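Local coordinates for aminotransferase, class V family protein (Trichomonas vaginalis, PDB 5F8V), which catalyses the pyridoxal 5'-phosphate-dependent transfer of an amino group between O-phospho-L-serine and 2-oxoglutarate, a step in serine biosynthesis, at the interface of chains A and B. Coordinates in Å, arbitrary orientation; residue numbers count along the deposited sequence, not the author numbering. Chains: chain A/B, Aminotransferase, class V family protein.

The interface of chains A and B. Residues chain A 6, 8, 332, 334; chain B 34-36.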
# COMPACT_ATOMS: atom_id res chain seq x y z
N ALA A 6 19.88 -1.65 17.49
CA ALA A 6 20.27 -3.06 17.41
C ALA A 6 20.93 -3.33 16.07
O ALA A 6 20.84 -2.53 15.15
CB ALA A 6 19.05 -3.95 17.59
N ASN A 8 20.37 -5.28 13.07
CA ASN A 8 19.12 -5.80 12.54
C ASN A 8 19.34 -6.56 11.23
O ASN A 8 19.63 -5.97 10.20
CB ASN A 8 18.17 -4.61 12.33
CG ASN A 8 16.79 -5.03 11.84
OD1 ASN A 8 16.43 -6.20 11.86
ND2 ASN A 8 16.02 -4.05 11.41
N LYS A 332 22.38 -8.74 20.87
CA LYS A 332 21.64 -7.79 20.03
C LYS A 332 21.86 -7.95 18.50
O LYS A 332 21.73 -6.98 17.73
CB LYS A 332 21.89 -6.34 20.50
CG LYS A 332 21.11 -5.95 21.75
CD LYS A 332 21.11 -4.44 22.01
CE LYS A 332 20.20 -3.67 21.05
NZ LYS A 332 18.73 -3.83 21.31
N LEU A 334 19.94 -9.42 15.82
CA LEU A 334 18.52 -9.79 15.77
C LEU A 334 18.08 -10.36 14.42
O LEU A 334 18.53 -9.91 13.37
CB LEU A 334 17.66 -8.57 16.11
CG LEU A 334 17.89 -7.95 17.50
CD1 LEU A 334 16.97 -6.75 17.69
CD2 LEU A 334 17.68 -8.96 18.61
N SER B 34 12.88 -1.49 21.06
CA SER B 34 13.32 -2.64 20.24
C SER B 34 14.71 -2.49 19.63
O SER B 34 15.24 -3.43 19.04
CB SER B 34 12.32 -2.91 19.12
OG SER B 34 12.34 -1.89 18.13
N GLY B 35 15.33 -1.33 19.80
CA GLY B 35 16.46 -0.90 19.00
C GLY B 35 16.25 -0.74 17.49
O GLY B 35 17.22 -0.75 16.73
N MET B 36 14.99 -0.60 17.06
CA MET B 36 14.63 -0.49 15.64
C MET B 36 13.45 0.47 15.45
O MET B 36 12.60 0.59 16.32
CB MET B 36 14.23 -1.87 15.08
CG MET B 36 15.34 -2.92 15.08
SD MET B 36 14.76 -4.60 14.75
CE MET B 36 14.03 -5.05 16.33
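B:Met36 reaches across from a loop of chain B and sets its sulfur over the flat face of the A:Asn8 carboxamide. SD sits almost straight above the amide carbon CG of A:Asn8, at 3.6 Å, and about equally far from OD1 and ND2. The two side chains cross at about a right angle. The anti chi1 of A:Asn8 (-177°) projects the amide towards the methionine, and chi2 turns its face to the sulfur. A large, polarisable sulfur suits such a surface, and the flexible methionine chain can fit itself to it. At chi3 (-76°) the chain of B:Met36 bends and turns its terminal methyl towards A:Leu334, where CE packs 3.7 Å from CD1, one branch of the leucine. The branched aliphatic leucine offers this thioether methyl an apolar surface.

Beside this packing, the backbone N of A:Ala6 donates a nearly straight hydrogen bond to O of B:Gly35 (2.9 Å, 175° at H), arriving in the carbonyl plane on a lone pair. The small methyl of A:Ala6, its CB 3.8 Å from O of B:Gly35, probably leaves room for the backbones to come this near, and B:Gly35, with positive phi, takes the turn easily. The patch joins the N-terminal segment and the strand 333-334 of one subunit to a loop of the other, and its two-fold twin repeats the clasp in what is probably the functional dimer.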